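Local coordinates for WZI (Escherichia coli, PDB 2YNK), which probably acts as an outer membrane lectin that binds carbohydrate and takes part in assembly of the group 1 capsule, at residues G21-S26 against K42-S47; K212-R217 against R232-G237; N268-F273 against I294-S299. One frame throughout, in Å; residues are numbered along the deposited sequence.

Contact 1. Residues G21-S26 against K42-S47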
ATOM      1  N   GLY A  21      14.817 -15.969  -0.120  1.00 59.56           N
ATOM      2  CA  GLY A  21      16.048 -15.837  -0.893  1.00 58.06           C
ATOM      3  C   GLY A  21      16.002 -16.329  -2.335  1.00 56.50           C
ATOM      4  O   GLY A  21      17.022 -16.318  -3.016  1.00 59.54           O
ATOM      5  N   VAL A  22      14.838 -16.749  -2.814  1.00 53.00           N
ATOM      6  CA  VAL A  22      14.694 -17.195  -4.196  1.00 52.16           C
ATOM      7  C   VAL A  22      14.806 -16.050  -5.199  1.00 53.58           C
ATOM      8  O   VAL A  22      15.174 -16.277  -6.345  1.00 53.77           O
ATOM      9  CB  VAL A  22      13.341 -17.872  -4.420  1.00 50.42           C
ATOM     10  CG1 VAL A  22      13.196 -18.309  -5.871  1.00 50.13           C
ATOM     11  CG2 VAL A  22      13.171 -19.041  -3.461  1.00 50.36           C
ATOM     12  N   ILE A  23      14.421 -14.839  -4.780  1.00 55.55           N
ATOM     13  CA  ILE A  23      14.674 -13.606  -5.546  1.00 55.45           C
ATOM     14  C   ILE A  23      15.092 -12.468  -4.608  1.00 56.18           C
ATOM     15  O   ILE A  23      14.983 -12.590  -3.385  1.00 57.14           O
ATOM     16  CB  ILE A  23      13.467 -13.166  -6.406  1.00 54.88           C
ATOM     17  CG1 ILE A  23      12.203 -13.003  -5.565  1.00 55.58           C
ATOM     18  CG2 ILE A  23      13.211 -14.162  -7.523  1.00 55.12           C
ATOM     19  CD1 ILE A  23      10.953 -12.744  -6.390  1.00 54.91           C
ATOM     20  N   HIS A  24      15.612 -11.385  -5.185  1.00 57.39           N
ATOM     21  CA  HIS A  24      15.958 -10.189  -4.425  1.00 59.27           C
ATOM     22  C   HIS A  24      15.216  -9.033  -5.021  1.00 58.27           C
ATOM     23  O   HIS A  24      15.405  -8.718  -6.193  1.00 60.17           O
ATOM     24  CB  HIS A  24      17.457  -9.962  -4.432  1.00 62.83           C
ATOM     25  CG  HIS A  24      18.238 -11.148  -3.912  1.00 69.97           C
ATOM     26  ND1 HIS A  24      18.104 -11.605  -2.648  1.00 72.99           N
ATOM     27  CD2 HIS A  24      19.159 -11.991  -4.542  1.00 72.74           C
ATOM     28  CE1 HIS A  24      18.902 -12.676  -2.473  1.00 73.85           C
ATOM     29  NE2 HIS A  24      19.547 -12.912  -3.633  1.00 75.50           N
ATOM     30  N   LEU A  25      14.344  -8.409  -4.230  1.00 53.79           N
ATOM     31  CA  LEU A  25      13.415  -7.437  -4.767  1.00 52.71           C
ATOM     32  C   LEU A  25      12.743  -6.629  -3.674  1.00 51.05           C
ATOM     33  O   LEU A  25      12.079  -7.192  -2.801  1.00 52.10           O
ATOM     34  CB  LEU A  25      12.333  -8.174  -5.547  1.00 53.27           C
ATOM     35  CG  LEU A  25      11.299  -7.308  -6.245  1.00 51.91           C
ATOM     36  CD1 LEU A  25      12.003  -6.497  -7.315  1.00 53.58           C
ATOM     37  CD2 LEU A  25      10.204  -8.172  -6.845  1.00 52.49           C
ATOM     38  N   SER A  26      12.881  -5.313  -3.729  1.00 49.39           N
ATOM     39  CA  SER A  26      12.207  -4.466  -2.757  1.00 49.00           C
ATOM     40  C   SER A  26      10.693  -4.442  -2.993  1.00 48.88           C
ATOM     41  O   SER A  26      10.222  -4.285  -4.128  1.00 48.32           O
ATOM     42  CB  SER A  26      12.742  -3.048  -2.814  1.00 48.73           C
ATOM     43  OG  SER A  26      12.188  -2.291  -1.757  1.00 49.21           O
ATOM     44  N   LYS A  42      14.720 -13.244 -13.536  1.00 64.30           N
ATOM     45  CA  LYS A  42      15.701 -13.855 -14.422  1.00 66.09           C
ATOM     46  C   LYS A  42      16.900 -14.420 -13.670  1.00 66.57           C
ATOM     47  O   LYS A  42      17.631 -15.245 -14.219  1.00 69.45           O
ATOM     48  CB  LYS A  42      16.149 -12.859 -15.494  1.00 67.83           C
ATOM     49  CG  LYS A  42      15.074 -12.640 -16.546  1.00 70.36           C
ATOM     50  CD  LYS A  42      15.326 -11.406 -17.399  1.00 73.82           C
ATOM     51  CE  LYS A  42      14.105 -11.051 -18.248  1.00 74.07           C
ATOM     52  NZ  LYS A  42      14.405  -9.999 -19.264  1.00 74.40           N
ATOM     53  N   LYS A  43      17.096 -13.986 -12.423  1.00 64.93           N
ATOM     54  CA  LYS A  43      18.177 -14.507 -11.575  1.00 64.96           C
ATOM     55  C   LYS A  43      17.594 -15.228 -10.362  1.00 63.46           C
ATOM     56  O   LYS A  43      18.150 -15.185  -9.263  1.00 60.23           O
ATOM     57  CB  LYS A  43      19.137 -13.382 -11.158  1.00 65.14           C
ATOM     58  CG  LYS A  43      19.612 -12.537 -12.342  1.00 67.22           C
ATOM     59  CD  LYS A  43      21.129 -12.372 -12.436  1.00 69.56           C
ATOM     60  CE  LYS A  43      21.550 -11.951 -13.844  1.00 70.48           C
ATOM     61  NZ  LYS A  43      22.861 -11.243 -13.870  1.00 72.09           N
ATOM     62  N   ALA A  44      16.474 -15.911 -10.595  1.00 64.02           N
ATOM     63  CA  ALA A  44      15.746 -16.615  -9.548  1.00 63.95           C
ATOM     64  C   ALA A  44      16.374 -17.983  -9.305  1.00 67.32           C
ATOM     65  O   ALA A  44      16.597 -18.751 -10.243  1.00 66.70           O
ATOM     66  CB  ALA A  44      14.280 -16.769  -9.929  1.00 60.17           C
ATOM     67  N   LYS A  45      16.640 -18.280  -8.037  1.00 69.56           N
ATOM     68  CA  LYS A  45      17.220 -19.548  -7.634  1.00 72.51           C
ATOM     69  C   LYS A  45      16.233 -20.319  -6.754  1.00 70.00           C
ATOM     70  O   LYS A  45      16.278 -20.228  -5.525  1.00 68.52           O
ATOM     71  CB  LYS A  45      18.548 -19.307  -6.911  1.00 77.26           C
ATOM     72  CG  LYS A  45      19.643 -18.773  -7.830  1.00 81.89           C
ATOM     73  CD  LYS A  45      20.998 -18.681  -7.135  1.00 86.12           C
ATOM     74  CE  LYS A  45      22.076 -18.121  -8.058  1.00 89.14           C
ATOM     75  NZ  LYS A  45      23.447 -18.204  -7.464  1.00 90.96           N
ATOM     76  N   PRO A  46      15.308 -21.058  -7.390  1.00 67.94           N
ATOM     77  CA  PRO A  46      14.464 -21.991  -6.656  1.00 67.70           C
ATOM     78  C   PRO A  46      15.180 -23.313  -6.400  1.00 69.07           C
ATOM     79  O   PRO A  46      16.084 -23.679  -7.146  1.00 70.55           O
ATOM     80  CB  PRO A  46      13.275 -22.204  -7.595  1.00 67.44           C
ATOM     81  CG  PRO A  46      13.812 -21.949  -8.959  1.00 68.00           C
ATOM     82  CD  PRO A  46      14.897 -20.925  -8.800  1.00 67.82           C
ATOM     83  N   SER A  47      14.787 -23.998  -5.332  1.00 68.89           N
ATOM     84  CA  SER A  47      15.293 -25.335  -5.028  1.00 70.59           C
ATOM     85  C   SER A  47      14.209 -26.303  -4.534  1.00 70.34           C
ATOM     86  O   SER A  47      14.478 -27.489  -4.364  1.00 70.44           O
ATOM     87  CB  SER A  47      16.414 -25.240  -3.994  1.00 71.51           C
ATOM     88  OG  SER A  47      15.996 -24.489  -2.872  1.00 70.93           O
TER
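Val-22 lies against the backbone of Lys-45, and Ile-23 meets the methyl of Ala-44. In Val-22, CG1 stands anti to the backbone N (chi1 179°). It rests by the Lys-45 carbonyl, with Val-22 CG1 3.6 Å from Lys-45 O, and it also touches Pro-46, where Val-22 CG1 is 3.8 Å from Pro-46 N. Ile-23 offers one branch. Its CG2 packs on Ala-44 CB at 3.7 Å, while the end of the longer branch leads away. The side-chain tails of Lys-43 and Lys-45 both lead off from the 21-26 segment, and Lys-45 takes part mainly through its backbone.

One hydrogen bond joins the two loops. Lys-45 N donates to Val-22 O at 3.0 Å, in the carbonyl plane and on a lone pair, with 153° at the hydrogen. Ala-44 CA also approaches Val-22 O, at 3.3 Å, as a CA-H...O contact.

Gly-21, just past helix 8-19, closes it with a Schellman motif and positive phi, and the chain then turns into this contact. The other segment links helix 34-42 to helix 49-65. Leu-17 of helix 8-19 touches both Val-22 and Ile-23, and Leu-55 of helix 49-65 touches Ala-44 and Pro-46. The chemistry is thus that of methyl groups lying against backbone, with one N-H...O bond between the loops that follow helices 8-19 and 34-42.

Contact 2. Residues K212-R217 against R232-G237; sequences KIIGGR and RIMQWG
Lys-212 and Trp-236 form a hydrogen-bonded antiparallel pair, with Lys-212 N 2.8 Å from Trp-236 O and Trp-236 N 3.0 Å from Lys-212 O. The pairs Ile-214 with selenomethionine Met-234 and Gly-216 with Arg-232 repeat this, giving six backbone bonds. The Met-234 N to Ile-214 O bond is 2.8 Å long and nearly straight, 178° at the hydrogen.

The segments belong to the beta hairpin of strands 212-221 and 226-236, part of the closed antiparallel barrel. The peptide groups between these pairs turn the other way: Ile-213 and Gly-215 bond to strand 193-201, Ile-233 and Gln-235 to strand 268-278.

On the sheet face that carries Trp-236, Ile-214 CD1 meets the indole obliquely at Trp-236 CE3, 3.4 Å away. Trp-236 NE1 is satisfied by Asn-247 OD1. Arg-232, on the same sheet face, forms a salt bridge from NH1 to Glu-298. On the other face, Ile-213 sends its two ends to different partners. Its CG2 meets Ile-233 CD1 at 3.3 Å. Its CD1 lies 3.6 Å from Gln-235 CG, which chi1 of -157° sets anti to the backbone N.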
ATOM      1  N   LYS A 212      -1.832  20.566  -2.315  1.00 45.44           N
ATOM      2  CA  LYS A 212      -0.915  19.662  -2.959  1.00 45.93           C
ATOM      3  C   LYS A 212      -0.273  18.769  -1.923  1.00 47.22           C
ATOM      4  O   LYS A 212       0.007  19.201  -0.806  1.00 47.11           O
ATOM      5  CB  LYS A 212       0.155  20.432  -3.718  1.00 46.17           C
ATOM      6  CG  LYS A 212      -0.365  21.652  -4.470  1.00 47.04           C
ATOM      7  CD  LYS A 212      -1.535  21.340  -5.388  1.00 46.41           C
ATOM      8  CE  LYS A 212      -1.951  22.584  -6.153  1.00 47.36           C
ATOM      9  NZ  LYS A 212      -3.128  22.303  -7.014  1.00 47.48           N
ATOM     10  N   ILE A 213      -0.068  17.510  -2.294  1.00 48.18           N
ATOM     11  CA  ILE A 213       0.821  16.642  -1.552  1.00 48.78           C
ATOM     12  C   ILE A 213       2.030  16.424  -2.455  1.00 48.33           C
ATOM     13  O   ILE A 213       1.914  15.857  -3.538  1.00 48.19           O
ATOM     14  CB  ILE A 213       0.148  15.319  -1.150  1.00 48.87           C
ATOM     15  CG1 ILE A 213      -1.070  15.587  -0.259  1.00 51.48           C
ATOM     16  CG2 ILE A 213       1.120  14.429  -0.394  1.00 48.57           C
ATOM     17  CD1 ILE A 213      -0.740  16.088   1.137  1.00 50.90           C
ATOM     18  N   ILE A 214       3.177  16.934  -2.020  1.00 48.89           N
ATOM     19  CA  ILE A 214       4.434  16.751  -2.736  1.00 51.32           C
ATOM     20  C   ILE A 214       5.340  15.926  -1.845  1.00 50.78           C
ATOM     21  O   ILE A 214       5.400  16.159  -0.631  1.00 50.85           O
ATOM     22  CB  ILE A 214       5.081  18.101  -3.097  1.00 52.09           C
ATOM     23  CG1 ILE A 214       4.152  18.862  -4.053  1.00 53.37           C
ATOM     24  CG2 ILE A 214       6.444  17.893  -3.740  1.00 49.17           C
ATOM     25  CD1 ILE A 214       4.218  20.362  -3.908  1.00 54.95           C
ATOM     26  N   GLY A 215       6.015  14.944  -2.435  1.00 50.34           N
ATOM     27  CA  GLY A 215       6.735  13.963  -1.633  1.00 51.09           C
ATOM     28  C   GLY A 215       7.853  13.211  -2.318  1.00 51.33           C
ATOM     29  O   GLY A 215       7.949  13.158  -3.551  1.00 52.03           O
ATOM     30  N   GLY A 216       8.691  12.606  -1.491  1.00 50.41           N
ATOM     31  CA  GLY A 216       9.881  11.928  -1.963  1.00 50.87           C
ATOM     32  C   GLY A 216      10.184  10.745  -1.077  1.00 50.76           C
ATOM     33  O   GLY A 216       9.970  10.792   0.140  1.00 50.68           O
ATOM     34  N   ARG A 217      10.673   9.680  -1.694  1.00 49.59           N
ATOM     35  CA  ARG A 217      11.049   8.488  -0.967  1.00 49.70           C
ATOM     36  C   ARG A 217      12.274   7.838  -1.600  1.00 50.21           C
ATOM     37  O   ARG A 217      12.403   7.784  -2.828  1.00 48.19           O
ATOM     38  CB  ARG A 217       9.892   7.504  -0.941  1.00 49.17           C
ATOM     39  CG  ARG A 217      10.308   6.122  -0.469  1.00 50.55           C
ATOM     40  CD  ARG A 217       9.121   5.222  -0.229  1.00 49.77           C
ATOM     41  NE  ARG A 217       9.557   3.923   0.268  1.00 50.33           N
ATOM     42  CZ  ARG A 217       9.888   3.669   1.531  1.00 51.97           C
ATOM     43  NH1 ARG A 217       9.846   4.632   2.454  1.00 53.06           N
ATOM     44  NH2 ARG A 217      10.267   2.441   1.874  1.00 51.47           N
ATOM     45  N   ARG A 232       9.715  11.513   2.813  1.00 74.57           N
ATOM     46  CA  ARG A 232       9.262  12.818   3.239  1.00 73.14           C
ATOM     47  C   ARG A 232       8.037  13.245   2.416  1.00 66.97           C
ATOM     48  O   ARG A 232       7.950  12.982   1.220  1.00 64.00           O
ATOM     49  CB  ARG A 232      10.416  13.807   3.089  1.00 77.84           C
ATOM     50  CG  ARG A 232      10.179  15.188   3.675  1.00 80.19           C
ATOM     51  CD  ARG A 232      11.472  15.992   3.654  1.00 86.17           C
ATOM     52  NE  ARG A 232      11.246  17.435   3.514  1.00 88.02           N
ATOM     53  CZ  ARG A 232      10.911  18.263   4.505  1.00 90.00           C
ATOM     54  NH1 ARG A 232      10.731  17.817   5.749  1.00 92.59           N
ATOM     55  NH2 ARG A 232      10.748  19.554   4.248  1.00 89.32           N
ATOM     56  N   ILE A 233       7.088  13.887   3.085  1.00 65.28           N
ATOM     57  CA  ILE A 233       5.871  14.410   2.460  1.00 62.63           C
ATOM     58  C   ILE A 233       5.633  15.821   2.962  1.00 62.58           C
ATOM     59  O   ILE A 233       5.765  16.077   4.159  1.00 62.79           O
ATOM     60  CB  ILE A 233       4.648  13.552   2.846  1.00 61.49           C
ATOM     61  CG1 ILE A 233       4.416  12.441   1.829  1.00 61.76           C
ATOM     62  CG2 ILE A 233       3.389  14.395   2.933  1.00 60.91           C
ATOM     63  CD1 ILE A 233       3.895  12.933   0.498  1.00 60.22           C
HETATM   64  N   MSE A 234       5.281  16.741   2.071  1.00 63.04           N
HETATM   65  CA  MSE A 234       4.810  18.047   2.530  1.00 65.08           C
HETATM   66  C   MSE A 234       3.452  18.372   1.964  1.00 60.49           C
HETATM   67  O   MSE A 234       3.181  18.182   0.780  1.00 59.05           O
HETATM   68  CB  MSE A 234       5.810  19.176   2.287  1.00 72.28           C
HETATM   69  CG  MSE A 234       6.284  19.269   0.853  1.00 79.84           C
HETATM   70 SE   MSE A 234       7.216  20.988   0.608  1.00 98.08          SE
HETATM   71  CE  MSE A 234       8.506  20.285  -0.720  1.00 91.92           C
ATOM     72  N   GLN A 235       2.579  18.856   2.840  1.00 57.65           N
ATOM     73  CA  GLN A 235       1.257  19.339   2.461  1.00 54.76           C
ATOM     74  C   GLN A 235       1.401  20.835   2.205  1.00 52.15           C
ATOM     75  O   GLN A 235       1.745  21.585   3.110  1.00 53.29           O
ATOM     76  CB  GLN A 235       0.274  19.056   3.592  1.00 54.66           C
ATOM     77  CG  GLN A 235      -1.184  18.991   3.188  1.00 54.84           C
ATOM     78  CD  GLN A 235      -2.068  18.423   4.286  1.00 56.19           C
ATOM     79  OE1 GLN A 235      -3.248  18.126   4.060  1.00 58.16           O
ATOM     80  NE2 GLN A 235      -1.506  18.266   5.483  1.00 56.43           N
ATOM     81  N   TRP A 236       1.143  21.264   0.976  1.00 49.35           N
ATOM     82  CA  TRP A 236       1.597  22.568   0.506  1.00 48.15           C
ATOM     83  C   TRP A 236       0.651  23.125  -0.531  1.00 47.72           C
ATOM     84  O   TRP A 236      -0.079  22.378  -1.172  1.00 48.91           O
ATOM     85  CB  TRP A 236       3.017  22.403  -0.043  1.00 48.26           C
ATOM     86  CG  TRP A 236       3.629  23.633  -0.663  1.00 48.15           C
ATOM     87  CD1 TRP A 236       4.348  24.640  -0.031  1.00 48.30           C
ATOM     88  CD2 TRP A 236       3.606  24.013  -2.073  1.00 48.72           C
ATOM     89  NE1 TRP A 236       4.746  25.594  -0.928  1.00 48.88           N
ATOM     90  CE2 TRP A 236       4.329  25.277  -2.168  1.00 49.36           C
ATOM     91  CE3 TRP A 236       3.067  23.454  -3.225  1.00 49.66           C
ATOM     92  CZ2 TRP A 236       4.493  25.934  -3.371  1.00 52.05           C
ATOM     93  CZ3 TRP A 236       3.239  24.125  -4.438  1.00 51.00           C
ATOM     94  CH2 TRP A 236       3.936  25.335  -4.510  1.00 52.47           C
ATOM     95  N   GLY A 237       0.624  24.443  -0.690  1.00 47.65           N
ATOM     96  CA  GLY A 237      -0.268  25.073  -1.670  1.00 48.82           C
ATOM     97  C   GLY A 237      -1.745  25.094  -1.270  1.00 48.78           C
ATOM     98  O   GLY A 237      -2.102  24.711  -0.146  1.00 47.58           O
TER

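Contact 3. Residues N268-F273 against I294-S299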
ATOM      1  N   ASN A 268       2.806  21.758   5.667  1.00 54.69           N
ATOM      2  CA  ASN A 268       2.842  20.740   6.733  1.00 53.17           C
ATOM      3  C   ASN A 268       3.658  19.522   6.283  1.00 53.76           C
ATOM      4  O   ASN A 268       3.398  18.973   5.221  1.00 52.62           O
ATOM      5  CB  ASN A 268       1.425  20.290   7.091  1.00 49.49           C
ATOM      6  CG  ASN A 268       1.389  19.148   8.105  1.00 47.86           C
ATOM      7  OD1 ASN A 268       0.464  18.346   8.086  1.00 48.32           O
ATOM      8  ND2 ASN A 268       2.368  19.080   8.997  1.00 47.79           N
ATOM      9  N   GLN A 269       4.614  19.097   7.110  1.00 57.05           N
ATOM     10  CA  GLN A 269       5.556  18.045   6.758  1.00 58.69           C
ATOM     11  C   GLN A 269       5.293  16.753   7.528  1.00 57.14           C
ATOM     12  O   GLN A 269       4.803  16.772   8.669  1.00 55.82           O
ATOM     13  CB  GLN A 269       7.000  18.507   7.024  1.00 65.99           C
ATOM     14  CG  GLN A 269       7.619  19.387   5.936  1.00 71.55           C
ATOM     15  CD  GLN A 269       6.990  20.770   5.851  1.00 77.37           C
ATOM     16  OE1 GLN A 269       6.384  21.140   4.830  1.00 82.04           O
ATOM     17  NE2 GLN A 269       7.121  21.545   6.931  1.00 79.95           N
ATOM     18  N   LEU A 270       5.615  15.637   6.871  1.00 54.22           N
ATOM     19  CA  LEU A 270       5.784  14.341   7.524  1.00 52.47           C
ATOM     20  C   LEU A 270       7.054  13.692   6.973  1.00 52.46           C
ATOM     21  O   LEU A 270       7.355  13.812   5.791  1.00 51.85           O
ATOM     22  CB  LEU A 270       4.573  13.432   7.297  1.00 50.86           C
ATOM     23  CG  LEU A 270       3.371  13.698   8.209  1.00 50.52           C
ATOM     24  CD1 LEU A 270       2.462  14.749   7.597  1.00 49.92           C
ATOM     25  CD2 LEU A 270       2.601  12.421   8.482  1.00 48.45           C
ATOM     26  N   ALA A 271       7.804  13.011   7.832  1.00 53.59           N
ATOM     27  CA  ALA A 271       9.102  12.465   7.430  1.00 54.24           C
ATOM     28  C   ALA A 271       9.572  11.379   8.393  1.00 53.97           C
ATOM     29  O   ALA A 271       9.373  11.479   9.599  1.00 54.37           O
ATOM     30  CB  ALA A 271      10.136  13.578   7.328  1.00 54.27           C
ATOM     31  N   GLY A 272      10.180  10.335   7.843  1.00 53.45           N
ATOM     32  CA  GLY A 272      10.694   9.256   8.661  1.00 54.57           C
ATOM     33  C   GLY A 272      11.434   8.170   7.906  1.00 54.39           C
ATOM     34  O   GLY A 272      11.685   8.287   6.710  1.00 54.70           O
ATOM     35  N   PHE A 273      11.768   7.102   8.628  1.00 54.98           N
ATOM     36  CA  PHE A 273      12.565   6.005   8.094  1.00 54.76           C
ATOM     37  C   PHE A 273      11.848   4.681   8.273  1.00 53.34           C
ATOM     38  O   PHE A 273      10.979   4.537   9.139  1.00 52.13           O
ATOM     39  CB  PHE A 273      13.922   5.927   8.796  1.00 55.76           C
ATOM     40  CG  PHE A 273      14.648   7.236   8.862  1.00 57.35           C
ATOM     41  CD1 PHE A 273      15.178   7.807   7.718  1.00 59.06           C
ATOM     42  CD2 PHE A 273      14.809   7.895  10.069  1.00 59.04           C
ATOM     43  CE1 PHE A 273      15.859   9.014   7.770  1.00 61.49           C
ATOM     44  CE2 PHE A 273      15.478   9.107  10.132  1.00 62.18           C
ATOM     45  CZ  PHE A 273      16.005   9.668   8.980  1.00 63.42           C
ATOM     46  N   ILE A 294       7.651   7.335  11.391  1.00 58.55           N
ATOM     47  CA  ILE A 294       7.369   8.624  10.769  1.00 57.57           C
ATOM     48  C   ILE A 294       7.033   9.645  11.833  1.00 58.31           C
ATOM     49  O   ILE A 294       6.295   9.341  12.767  1.00 59.56           O
ATOM     50  CB  ILE A 294       6.189   8.544   9.806  1.00 55.14           C
ATOM     51  CG1 ILE A 294       6.474   7.522   8.713  1.00 54.69           C
ATOM     52  CG2 ILE A 294       5.932   9.909   9.196  1.00 56.49           C
ATOM     53  CD1 ILE A 294       7.585   7.932   7.772  1.00 55.07           C
ATOM     54  N   GLY A 295       7.575  10.851  11.684  1.00 58.56           N
ATOM     55  CA  GLY A 295       7.366  11.934  12.647  1.00 60.29           C
ATOM     56  C   GLY A 295       6.650  13.121  12.033  1.00 57.82           C
ATOM     57  O   GLY A 295       6.699  13.323  10.821  1.00 58.20           O
ATOM     58  N   GLU A 296       5.988  13.912  12.873  1.00 73.08           N
ATOM     59  CA  GLU A 296       5.242  15.074  12.402  1.00 69.56           C
ATOM     60  C   GLU A 296       6.088  16.347  12.314  1.00 69.39           C
ATOM     61  O   GLU A 296       5.798  17.221  11.497  1.00 70.82           O
ATOM     62  CB  GLU A 296       4.011  15.300  13.274  1.00 66.95           C
ATOM     63  CG  GLU A 296       2.827  14.427  12.877  1.00 66.69           C
ATOM     64  CD  GLU A 296       2.083  14.928  11.650  1.00 65.59           C
ATOM     65  OE1 GLU A 296       2.554  15.875  10.976  1.00 65.43           O
ATOM     66  OE2 GLU A 296       1.012  14.359  11.360  1.00 65.57           O
ATOM     67  N   ASP A 297       7.124  16.438  13.145  1.00 71.44           N
ATOM     68  CA  ASP A 297       8.099  17.534  13.100  1.00 74.37           C
ATOM     69  C   ASP A 297       9.480  16.975  12.732  1.00 78.02           C
ATOM     70  O   ASP A 297       9.738  15.783  12.929  1.00 78.60           O
ATOM     71  CB  ASP A 297       8.183  18.230  14.465  1.00 75.63           C
ATOM     72  CG  ASP A 297       6.816  18.578  15.039  1.00 74.41           C
ATOM     73  OD1 ASP A 297       5.937  19.014  14.274  1.00 73.17           O
ATOM     74  OD2 ASP A 297       6.625  18.427  16.264  1.00 76.28           O
ATOM     75  N   GLU A 298      10.366  17.824  12.205  1.00 82.33           N
ATOM     76  CA  GLU A 298      11.701  17.362  11.798  1.00 85.27           C
ATOM     77  C   GLU A 298      12.855  18.117  12.476  1.00 88.26           C
ATOM     78  O   GLU A 298      13.054  19.311  12.253  1.00 88.72           O
ATOM     79  CB  GLU A 298      11.861  17.399  10.273  1.00 87.18           C
ATOM     80  CG  GLU A 298      13.158  16.745   9.803  1.00 90.62           C
ATOM     81  CD  GLU A 298      13.047  16.029   8.464  1.00 94.80           C
ATOM     82  OE1 GLU A 298      12.371  16.548   7.544  1.00 97.48           O
ATOM     83  OE2 GLU A 298      13.650  14.937   8.336  1.00 97.15           O
ATOM     84  N   SER A 299      13.605  17.384  13.301  1.00 91.24           N
ATOM     85  CA  SER A 299      14.838  17.869  13.925  1.00 94.61           C
ATOM     86  C   SER A 299      16.019  17.718  12.962  1.00 95.41           C
ATOM     87  O   SER A 299      16.895  16.868  13.164  1.00 97.19           O
ATOM     88  CB  SER A 299      15.113  17.091  15.221  1.00 97.60           C
ATOM     89  OG  SER A 299      16.397  17.391  15.749  1.00102.18           O
TER
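Ala-271 and Gly-295 form a hydrogen-bonded antiparallel pair, in which Gly-295 N reaches Ala-271 O at 2.8 Å from above the carbonyl plane and Ala-271 N lies 3.2 Å from Gly-295 O and in its plane, and Gly-272 and Ile-294 follow as a non-hydrogen-bonded pair.

Leu-270 and Glu-296 lie side by side and point the same way. The Glu-296 chain folds at chi2 (-78°), which places CD beside Leu-270 CG, 3.9 Å away, so the carboxylate runs alongside the leucine. The amide of Asn-268 is almost coplanar with this carboxylate, though Asn-268 ND2 stays 3.8 Å from Glu-296 OE1.

Ile-294 lays CD1 over the bare backbone of Gly-272, 3.5 Å from its CA. Ile-294 CG2 meets Leu-270 CB at 4.2 Å. The chain turns a corner at Glu-296 and Asp-297, which both face Ser-304 in a classic beta bulge. Past it, Glu-298 comes back over Ala-271, with Glu-298 OE1 3.7 Å from Ala-271 CB.

Two neighbouring barrel strands are joined here. The buried Glu-296 carboxylate is flanked by leucine carbons, and its OE1 lies 3.3 Å from Gln-269 O, an acceptor with which it makes no hydrogen bond. Both features may raise its pKa. The hydrogen bond that OE2 accepts from Tyr-343 N would partly offset this.

How the contacts relate
Contacts 2 and 3 are neighbours in the barrel, with centres about 11 Å apart. Strand 226-236 of contact 2 lies beside strand 268-278 of contact 3, and Ile-233 N probably donates to Leu-270 O at 2.7 Å. Contact 1 belongs to the N-terminal helical region, with its centre about 34 Å from each of the others. Its nearest atoms are about 6 Å from contact 2 and about 12 Å from contact 3. The N-terminal region still meets this sheet: Ser-26 OG hydrogen-bonds to Glu-227 OE2 on strand 226-236. Hexane is bound about 4 Å from Gly-216 and touches Arg-217; Phe-273 has its side chain about 6 Å from bound hexane.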